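Local coordinates for okadaic acid binding protein 2-alpha (Halichondria okadai, PDB 4WRI) that binds the marine polyether toxin okadaic acid in an internal pocket and is implicated in toxin accumulation by the sponge, at residues 66-71 / 80-85; 94-97 / 101-104; 176-179 / 183-186. All blocks are in the same frame, centred on the assembly; numbering follows the deposited sequence.

Interaction 1 (66-71 / 80-85); sequences RHWVNH and EGYRLT. With OKA (okadaic acid), chain B.
With CG of W68 swung opposite its own backbone N (chi1 174°), the indole extends from helix 61-72 toward residues 80-85, where Y82, in the same first torsion (179°), turns its ring back to meet it. The benzo corner of the indole does all the touching. W68 CZ2 comes to the edge of the tyrosine ring, near its plane, 3.8 Å from Y82 CD2. The adjacent W68 CH2 lies obliquely 3.7 Å from Y82 O, a van der Waals contact, and 3.9 Å from L84 CB; the leucine side chain runs past the indole in the opposite direction. Apart from the carbonyl Y82 O, the meeting is between apolar side-chain atoms. H67, one residue back, diverges from W68 and lays one ring face against okadaic acid, with H67 CD2 3.5 Å from ligand atom C42; the rings of W24 and F39 meet H67 edge-to-face. W68 also packs on F39, consistent with a second layer round the pocket. Strand 84-85 pairs with strand 33-34 through L84 and V34. Helix 61-72, a loop, this short strand and helix 86-96 follow in the order of an EF-hand-like unit, consistent with a paired EF-hand fold.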
# COMPACT_ATOMS: atom_id res chain seq x y z
N ARG A 66 -1.44 -9.70 -10.95
CA ARG A 66 -2.73 -9.05 -10.71
C ARG A 66 -2.55 -7.61 -10.25
O ARG A 66 -3.36 -6.74 -10.59
CB ARG A 66 -3.56 -9.83 -9.69
CG ARG A 66 -4.10 -11.15 -10.26
CD ARG A 66 -4.85 -11.94 -9.21
NE ARG A 66 -6.00 -11.22 -8.68
CZ ARG A 66 -7.22 -11.26 -9.22
NH1 ARG A 66 -7.45 -12.00 -10.29
NH2 ARG A 66 -8.21 -10.57 -8.67
N HIS A 67 -1.52 -7.37 -9.45
CA HIS A 67 -1.25 -6.00 -9.03
C HIS A 67 -0.98 -5.12 -10.26
O HIS A 67 -1.52 -4.02 -10.36
CB HIS A 67 -0.06 -5.95 -8.09
CG HIS A 67 0.37 -4.56 -7.73
ND1 HIS A 67 -0.39 -3.73 -6.93
CD2 HIS A 67 1.45 -3.84 -8.11
CE1 HIS A 67 0.22 -2.57 -6.82
NE2 HIS A 67 1.34 -2.60 -7.51
N TRP A 68 -0.15 -5.60 -11.18
CA TRP A 68 0.15 -4.87 -12.40
C TRP A 68 -1.09 -4.63 -13.25
O TRP A 68 -1.36 -3.50 -13.67
CB TRP A 68 1.19 -5.64 -13.21
CG TRP A 68 1.48 -5.06 -14.56
CD1 TRP A 68 1.19 -5.63 -15.77
CD2 TRP A 68 2.12 -3.82 -14.85
NE1 TRP A 68 1.62 -4.82 -16.79
CE2 TRP A 68 2.19 -3.69 -16.26
CE3 TRP A 68 2.64 -2.79 -14.06
CZ2 TRP A 68 2.76 -2.59 -16.89
CZ3 TRP A 68 3.22 -1.68 -14.69
CH2 TRP A 68 3.27 -1.60 -16.09
N VAL A 69 -1.87 -5.67 -13.48
CA VAL A 69 -3.02 -5.55 -14.38
C VAL A 69 -4.16 -4.79 -13.70
O VAL A 69 -4.67 -3.81 -14.23
CB VAL A 69 -3.52 -6.94 -14.85
CG1 VAL A 69 -4.78 -6.82 -15.71
CG2 VAL A 69 -2.42 -7.64 -15.62
N ASN A 70 -4.57 -5.24 -12.52
CA ASN A 70 -5.79 -4.72 -11.89
C ASN A 70 -5.65 -3.44 -11.08
O ASN A 70 -6.53 -2.58 -11.12
CB ASN A 70 -6.45 -5.81 -11.02
CG ASN A 70 -6.98 -6.97 -11.83
OD1 ASN A 70 -7.44 -6.80 -12.96
ND2 ASN A 70 -6.94 -8.16 -11.25
N HIS A 71 -4.57 -3.32 -10.33
CA HIS A 71 -4.38 -2.13 -9.49
C HIS A 71 -3.71 -1.02 -10.28
O HIS A 71 -4.20 0.12 -10.30
CB HIS A 71 -3.53 -2.45 -8.25
CG HIS A 71 -3.26 -1.27 -7.37
ND1 HIS A 71 -4.02 -0.96 -6.26
CD2 HIS A 71 -2.29 -0.31 -7.44
CE1 HIS A 71 -3.54 0.13 -5.69
NE2 HIS A 71 -2.50 0.55 -6.39
N GLU A 80 3.39 -5.72 -24.06
CA GLU A 80 4.64 -6.13 -23.45
C GLU A 80 5.59 -4.94 -23.47
O GLU A 80 5.67 -4.21 -24.46
CB GLU A 80 5.24 -7.32 -24.20
CG GLU A 80 6.48 -7.91 -23.55
CD GLU A 80 6.52 -9.43 -23.61
OE1 GLU A 80 5.54 -10.08 -23.18
OE2 GLU A 80 7.53 -9.98 -24.09
N GLY A 81 6.27 -4.71 -22.35
CA GLY A 81 7.19 -3.60 -22.23
C GLY A 81 6.55 -2.28 -21.83
O GLY A 81 7.26 -1.29 -21.73
N TYR A 82 5.24 -2.28 -21.59
CA TYR A 82 4.56 -1.02 -21.22
C TYR A 82 5.20 -0.40 -19.98
O TYR A 82 5.49 -1.10 -19.00
CB TYR A 82 3.08 -1.25 -21.00
CG TYR A 82 2.31 -0.01 -20.60
CD1 TYR A 82 1.98 0.96 -21.53
CD2 TYR A 82 1.91 0.18 -19.28
CE1 TYR A 82 1.29 2.09 -21.15
CE2 TYR A 82 1.21 1.29 -18.90
CZ TYR A 82 0.90 2.25 -19.83
OH TYR A 82 0.19 3.36 -19.44
N ARG A 83 5.44 0.91 -20.04
CA ARG A 83 6.09 1.64 -18.96
C ARG A 83 5.13 2.60 -18.27
O ARG A 83 4.80 3.65 -18.84
CB ARG A 83 7.26 2.43 -19.50
CG ARG A 83 8.26 1.60 -20.27
CD ARG A 83 9.13 2.50 -21.09
NE ARG A 83 10.33 1.83 -21.56
CZ ARG A 83 11.50 2.44 -21.72
NH1 ARG A 83 11.64 3.73 -21.46
NH2 ARG A 83 12.56 1.73 -22.12
N LEU A 84 4.72 2.28 -17.05
CA LEU A 84 3.75 3.11 -16.33
C LEU A 84 4.49 4.18 -15.55
O LEU A 84 5.30 3.88 -14.67
CB LEU A 84 2.93 2.24 -15.39
CG LEU A 84 1.90 2.98 -14.54
CD1 LEU A 84 0.75 3.51 -15.40
CD2 LEU A 84 1.39 2.02 -13.46
N THR A 85 4.22 5.44 -15.87
CA THR A 85 4.93 6.53 -15.20
C THR A 85 4.30 6.91 -13.86
O THR A 85 3.15 6.61 -13.61
CB THR A 85 4.98 7.81 -16.07
OG1 THR A 85 3.65 8.33 -16.26
CG2 THR A 85 5.63 7.52 -17.42
C1 OKA B . 4.05 -4.95 -0.24
C2 OKA B . 4.11 -6.30 0.50
C3 OKA B . 2.69 -6.76 0.85
C4 OKA B . 1.77 -6.91 -0.38
C5 OKA B . 0.36 -7.26 0.08
C6 OKA B . -0.52 -7.63 -1.11
C7 OKA B . 0.16 -8.72 -1.97
C8 OKA B . 1.55 -8.23 -2.36
C9 OKA B . 2.30 -9.33 -3.06
C10 OKA B . 2.98 -9.07 -4.19
C11 OKA B . 3.00 -7.73 -4.85
C12 OKA B . 2.51 -6.67 -3.82
C13 OKA B . 2.13 -5.36 -4.54
C14 OKA B . 1.70 -4.32 -3.49
C15 OKA B . 0.44 -3.88 -3.48
C16 OKA B . 0.06 -2.90 -2.41
C17 OKA B . -0.65 -1.60 -2.90
C18 OKA B . -1.75 -1.35 -1.84
C19 OKA B . -1.63 -2.59 -0.89
C20 OKA B . -2.93 -3.01 -0.34
C21 OKA B . -2.69 -4.21 0.62
C22 OKA B . -1.69 -3.74 1.68
C23 OKA B . -0.40 -3.27 0.99
C24 OKA B . 0.60 -2.74 2.07
C25 OKA B . 0.75 -3.88 3.05
C26 OKA B . -0.49 -4.49 3.58
C27 OKA B . -1.17 -3.58 4.63
C28 OKA B . -0.26 -3.50 5.87
C29 OKA B . -0.88 -2.78 7.08
C30 OKA B . 0.24 -2.71 8.16
C31 OKA B . 0.68 -4.02 8.75
C32 OKA B . 1.65 -3.83 9.92
C33 OKA B . 1.23 -2.73 10.90
C34 OKA B . 0.70 -1.52 10.12
C35 OKA B . -0.01 -0.57 11.15
C36 OKA B . -0.29 0.75 10.45
C37 OKA B . 1.01 1.29 9.92
C38 OKA B . 1.69 0.34 8.96
C39 OKA B . -0.50 -4.89 9.19
C40 OKA B . -1.25 -1.35 6.67
C41 OKA B . 1.91 -4.35 3.43
C42 OKA B . 3.32 -4.79 -5.28
C43 OKA B . 3.73 -10.24 -4.79
C44 OKA B . 4.95 -6.17 1.76
O1 OKA B . 3.43 -4.06 0.35
O2 OKA B . 4.61 -4.83 -1.34
O3 OKA B . 4.72 -7.27 -0.34
O4 OKA B . 2.31 -7.96 -1.20
O5 OKA B . -0.67 -8.98 -3.13
O6 OKA B . 1.38 -7.08 -3.18
O7 OKA B . -0.94 -3.53 -1.67
O8 OKA B . -0.71 -2.17 0.15
O9 OKA B . -1.43 -4.85 2.55
O10 OKA B . 1.77 -2.34 1.47
O11 OKA B . -2.41 -4.17 4.98
O12 OKA B . -0.27 -1.83 9.20
O13 OKA B . 1.89 -0.96 9.63

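Interaction 2 (94-97 / 101-104); sequences WLLI and DFEA
F102 folds back on L96 and I97 to fill the inner side of a helix-loop-helix connection, in which only three residues separate segment 94-97 from segment 101-104. The tight part is the phenyl ring, held on two sets of atoms. I97 CG2 sits over one face, 3.8 Å from the F102 ring centroid and 21° off the ring normal, which meets the geometry of a CH-pi contact; its closest ring atom is F102 CZ, at 3.6 Å. The two side chains lie side by side and point the same way. In I97, CG1 falls between the backbone N and the carbonyl carbon (chi1 68°), which carries the longer branch away and leaves the CG2 methyl to do the touching. L96 crosses the phenylalanine at about a right angle, bringing its CG to 3.8 Å from F102 CD1 and its CD2 to 3.9 Å from F102 CE1. The backbone takes part too, since L96 O lies 3.5 Å from F102 CB, placed obliquely to the ring. T174 of helix 169-174 packs against F102 as well, and the nearest atoms of the F102 side chain and okadaic acid are about 7 Å apart, consistent with a place behind the pocket lining rather than in contact with the toxin. The outer side is much looser. E103 points away from residues 94-97 into an exposed position, although it touches L170. D101 holds the N-cap position of the second helix without a capping bond from its carboxylate; its backbone N makes a weak hydrogen bond to S99 OG. At this margin D101 OD1 approaches no closer than 5.9 Å to L96 CD1.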
# COMPACT_ATOMS: atom_id res chain seq x y z
N TRP A 94 -6.68 7.43 -9.21
CA TRP A 94 -7.86 8.28 -9.06
C TRP A 94 -9.11 7.57 -9.60
O TRP A 94 -10.16 7.57 -8.95
CB TRP A 94 -7.62 9.62 -9.74
CG TRP A 94 -8.74 10.63 -9.59
CD1 TRP A 94 -9.44 11.21 -10.61
CD2 TRP A 94 -9.28 11.16 -8.38
NE1 TRP A 94 -10.36 12.08 -10.10
CE2 TRP A 94 -10.29 12.07 -8.73
CE3 TRP A 94 -8.99 10.97 -7.02
CZ2 TRP A 94 -11.03 12.79 -7.78
CZ3 TRP A 94 -9.74 11.68 -6.06
CH2 TRP A 94 -10.74 12.59 -6.46
N LEU A 95 -8.99 6.97 -10.78
CA LEU A 95 -10.09 6.19 -11.33
C LEU A 95 -10.37 4.98 -10.45
O LEU A 95 -11.53 4.64 -10.19
CB LEU A 95 -9.80 5.75 -12.76
CG LEU A 95 -10.26 6.72 -13.87
CD1 LEU A 95 -9.67 8.10 -13.70
CD2 LEU A 95 -9.94 6.15 -15.25
N LEU A 96 -9.31 4.34 -9.96
CA LEU A 96 -9.46 3.09 -9.21
C LEU A 96 -10.26 3.28 -7.92
O LEU A 96 -11.10 2.43 -7.58
CB LEU A 96 -8.09 2.51 -8.89
CG LEU A 96 -8.04 1.16 -8.17
CD1 LEU A 96 -8.56 0.06 -9.08
CD2 LEU A 96 -6.62 0.87 -7.72
N ILE A 97 -10.02 4.37 -7.21
CA ILE A 97 -10.67 4.53 -5.91
C ILE A 97 -12.14 4.90 -6.08
O ILE A 97 -12.89 4.91 -5.10
CB ILE A 97 -9.96 5.57 -4.99
CG1 ILE A 97 -10.10 6.99 -5.54
CG2 ILE A 97 -8.49 5.19 -4.75
CD1 ILE A 97 -9.62 8.04 -4.58
N ASP A 101 -15.83 -1.57 -6.15
CA ASP A 101 -15.17 -2.68 -5.46
C ASP A 101 -13.80 -2.33 -4.90
O ASP A 101 -13.06 -3.22 -4.48
CB ASP A 101 -15.05 -3.88 -6.40
CG ASP A 101 -14.40 -3.51 -7.72
OD1 ASP A 101 -13.16 -3.37 -7.76
OD2 ASP A 101 -15.13 -3.37 -8.72
N PHE A 102 -13.44 -1.05 -4.90
CA PHE A 102 -12.11 -0.67 -4.43
C PHE A 102 -11.85 -1.08 -2.98
O PHE A 102 -10.80 -1.66 -2.67
CB PHE A 102 -11.85 0.82 -4.59
CG PHE A 102 -10.52 1.25 -4.04
CD1 PHE A 102 -9.34 0.83 -4.64
CD2 PHE A 102 -10.44 2.06 -2.91
CE1 PHE A 102 -8.10 1.20 -4.13
CE2 PHE A 102 -9.20 2.44 -2.40
CZ PHE A 102 -8.04 2.02 -3.02
N GLU A 103 -12.77 -0.76 -2.08
CA GLU A 103 -12.58 -1.06 -0.67
C GLU A 103 -12.34 -2.56 -0.49
O GLU A 103 -11.45 -2.98 0.23
CB GLU A 103 -13.78 -0.59 0.16
CG GLU A 103 -13.59 -0.73 1.66
CD GLU A 103 -14.78 -0.23 2.45
OE1 GLU A 103 -15.67 0.42 1.86
OE2 GLU A 103 -14.80 -0.47 3.68
N ALA A 104 -13.13 -3.37 -1.19
CA ALA A 104 -12.98 -4.82 -1.12
C ALA A 104 -11.64 -5.29 -1.67
O ALA A 104 -11.08 -6.25 -1.14
CB ALA A 104 -14.13 -5.51 -1.86

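Interaction 3 (176-179 / 183-186); sequences QDNT and FNYV. With OKA (okadaic acid), chain B.
N184 ND2 is gripped by two backbone carbonyls, N178 O across the contact and H181 O within the intervening turn. That turn opens with an Asx turn from N178 OD1 to T180 N, extended by a second bond to H181 N (an Asx motif), in the chain leading to F183 and N184, which lie in a 3-10 segment. The two asparagines thus brace the loop after helix 169-174 from both ends, one by its side-chain oxygen and the other by its side-chain nitrogen. The bond across the contact is of normal length and nearly straight, N184 ND2 to N178 O being 2.9 Å with an angle of 165° at the hydrogen. The acceptor lies in the amide plane of N184, whereas the donor is tilted 24° from the carbonyl plane of N178. A first torsion of -77° sets the amide beside its own backbone N, facing the turn. Its orientation is fixed further by H12 NE2 of helix 11-27, hydrogen-bonded to N184 OD1, so both polar ends of the buried amide are satisfied.

A water forms the second link, on the more exposed side. It donates to T179 O at 2.6 Å and is hydrogen-bonded to Y185 OH at 2.9 Å, bridging two oxygens too far apart to bond directly. The tyrosine ring carries N184 CB over the centre of one face. Just beyond, the chain reaches the okadaic acid pocket: V186 O lies 3.4 Å from ligand atom C38, and V186 CG2 packs 3.9 Å from ligand atom C40.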
# COMPACT_ATOMS: atom_id res chain seq x y z
N GLN A 176 -9.26 13.33 1.03
CA GLN A 176 -8.76 14.41 0.19
C GLN A 176 -8.10 15.54 0.94
O GLN A 176 -7.10 16.07 0.50
CB GLN A 176 -9.90 14.98 -0.66
CG GLN A 176 -10.48 13.99 -1.63
CD GLN A 176 -9.43 13.49 -2.62
OE1 GLN A 176 -8.94 14.24 -3.45
NE2 GLN A 176 -9.07 12.23 -2.51
N ASP A 177 -8.66 15.91 2.10
CA ASP A 177 -8.31 17.22 2.67
C ASP A 177 -7.80 17.25 4.09
O ASP A 177 -7.35 18.29 4.56
CB ASP A 177 -9.48 18.19 2.52
CG ASP A 177 -9.93 18.36 1.08
OD1 ASP A 177 -9.07 18.68 0.23
OD2 ASP A 177 -11.12 18.12 0.81
N ASN A 178 -7.85 16.11 4.78
CA ASN A 178 -7.31 16.06 6.13
C ASN A 178 -5.81 15.75 6.12
O ASN A 178 -5.41 14.58 6.01
CB ASN A 178 -8.08 15.04 6.97
CG ASN A 178 -7.64 15.03 8.43
OD1 ASN A 178 -6.55 15.48 8.77
ND2 ASN A 178 -8.50 14.48 9.29
N THR A 179 -4.98 16.78 6.22
CA THR A 179 -3.55 16.59 6.04
C THR A 179 -2.81 16.30 7.34
O THR A 179 -1.63 16.01 7.32
CB THR A 179 -2.87 17.78 5.35
OG1 THR A 179 -2.88 18.93 6.23
CG2 THR A 179 -3.56 18.12 4.05
N PHE A 183 -3.39 8.83 10.13
CA PHE A 183 -3.62 7.79 9.13
C PHE A 183 -2.97 8.18 7.80
O PHE A 183 -2.79 7.32 6.93
CB PHE A 183 -5.11 7.51 8.93
CG PHE A 183 -5.78 6.84 10.10
CD1 PHE A 183 -5.07 6.32 11.16
CD2 PHE A 183 -7.16 6.71 10.10
CE1 PHE A 183 -5.74 5.70 12.22
CE2 PHE A 183 -7.83 6.11 11.14
CZ PHE A 183 -7.11 5.59 12.21
N ASN A 184 -2.61 9.44 7.63
CA ASN A 184 -1.82 9.87 6.48
C ASN A 184 -0.50 9.12 6.36
O ASN A 184 0.10 9.10 5.28
CB ASN A 184 -1.54 11.37 6.53
CG ASN A 184 -2.73 12.19 6.11
OD1 ASN A 184 -3.14 12.17 4.95
ND2 ASN A 184 -3.31 12.92 7.06
N TYR A 185 -0.04 8.53 7.46
CA TYR A 185 1.29 7.96 7.52
C TYR A 185 1.28 6.44 7.55
O TYR A 185 2.28 5.83 7.91
CB TYR A 185 2.08 8.55 8.71
CG TYR A 185 2.07 10.05 8.60
CD1 TYR A 185 2.69 10.68 7.53
CD2 TYR A 185 1.33 10.83 9.48
CE1 TYR A 185 2.63 12.05 7.36
CE2 TYR A 185 1.28 12.23 9.33
CZ TYR A 185 1.94 12.81 8.27
OH TYR A 185 1.90 14.18 8.06
N VAL A 186 0.19 5.83 7.09
CA VAL A 186 0.08 4.37 7.11
C VAL A 186 1.12 3.72 6.20
O VAL A 186 1.48 2.57 6.43
CB VAL A 186 -1.35 3.94 6.73
CG1 VAL A 186 -1.57 4.07 5.24
CG2 VAL A 186 -1.62 2.50 7.20
C1 OKA B . 4.05 -4.95 -0.24
C2 OKA B . 4.11 -6.30 0.50
C3 OKA B . 2.69 -6.76 0.85
C4 OKA B . 1.77 -6.91 -0.38
C5 OKA B . 0.36 -7.26 0.08
C6 OKA B . -0.52 -7.63 -1.11
C7 OKA B . 0.16 -8.72 -1.97
C8 OKA B . 1.55 -8.23 -2.36
C9 OKA B . 2.30 -9.33 -3.06
C10 OKA B . 2.98 -9.07 -4.19
C11 OKA B . 3.00 -7.73 -4.85
C12 OKA B . 2.51 -6.67 -3.82
C13 OKA B . 2.13 -5.36 -4.54
C14 OKA B . 1.70 -4.32 -3.49
C15 OKA B . 0.44 -3.88 -3.48
C16 OKA B . 0.06 -2.90 -2.41
C17 OKA B . -0.65 -1.60 -2.90
C18 OKA B . -1.75 -1.35 -1.84
C19 OKA B . -1.63 -2.59 -0.89
C20 OKA B . -2.93 -3.01 -0.34
C21 OKA B . -2.69 -4.21 0.62
C22 OKA B . -1.69 -3.74 1.68
C23 OKA B . -0.40 -3.27 0.99
C24 OKA B . 0.60 -2.74 2.07
C25 OKA B . 0.75 -3.88 3.05
C26 OKA B . -0.49 -4.49 3.58
C27 OKA B . -1.17 -3.58 4.63
C28 OKA B . -0.26 -3.50 5.87
C29 OKA B . -0.88 -2.78 7.08
C30 OKA B . 0.24 -2.71 8.16
C31 OKA B . 0.68 -4.02 8.75
C32 OKA B . 1.65 -3.83 9.92
C33 OKA B . 1.23 -2.73 10.90
C34 OKA B . 0.70 -1.52 10.12
C35 OKA B . -0.01 -0.57 11.15
C36 OKA B . -0.29 0.75 10.45
C37 OKA B . 1.01 1.29 9.92
C38 OKA B . 1.69 0.34 8.96
C39 OKA B . -0.50 -4.89 9.19
C40 OKA B . -1.25 -1.35 6.67
C41 OKA B . 1.91 -4.35 3.43
C42 OKA B . 3.32 -4.79 -5.28
C43 OKA B . 3.73 -10.24 -4.79
C44 OKA B . 4.95 -6.17 1.76
O1 OKA B . 3.43 -4.06 0.35
O2 OKA B . 4.61 -4.83 -1.34
O3 OKA B . 4.72 -7.27 -0.34
O4 OKA B . 2.31 -7.96 -1.20
O5 OKA B . -0.67 -8.98 -3.13
O6 OKA B . 1.38 -7.08 -3.18
O7 OKA B . -0.94 -3.53 -1.67
O8 OKA B . -0.71 -2.17 0.15
O9 OKA B . -1.43 -4.85 2.55
O10 OKA B . 1.77 -2.34 1.47
O11 OKA B . -2.41 -4.17 4.98
O12 OKA B . -0.27 -1.83 9.20
O13 OKA B . 1.89 -0.96 9.63
O HOH W 1 0.22 14.93 5.79

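Overall arrangement
Interactions 1 and 3 lie on opposite sides of the chain's centre, with centres about 26 Å apart, yet both touch okadaic acid, through H67 and V186. Interaction 2 joins them physically: its L96 CD2 packs 3.5 Å from H71 ND1 of interaction 1, and its W94 CZ3 lies 3.7 Å from Q176 NE2 of interaction 3. Helix 86-96, which follows strand 84-85 directly, carries both of these links. Interaction 1 is the most buried, and its chemistry, like that of the partly buried interaction 2, is aromatic and aliphatic packing. Interaction 3, also partly buried, instead relies on amide, carbonyl and water hydrogen bonds to shape an irregular loop.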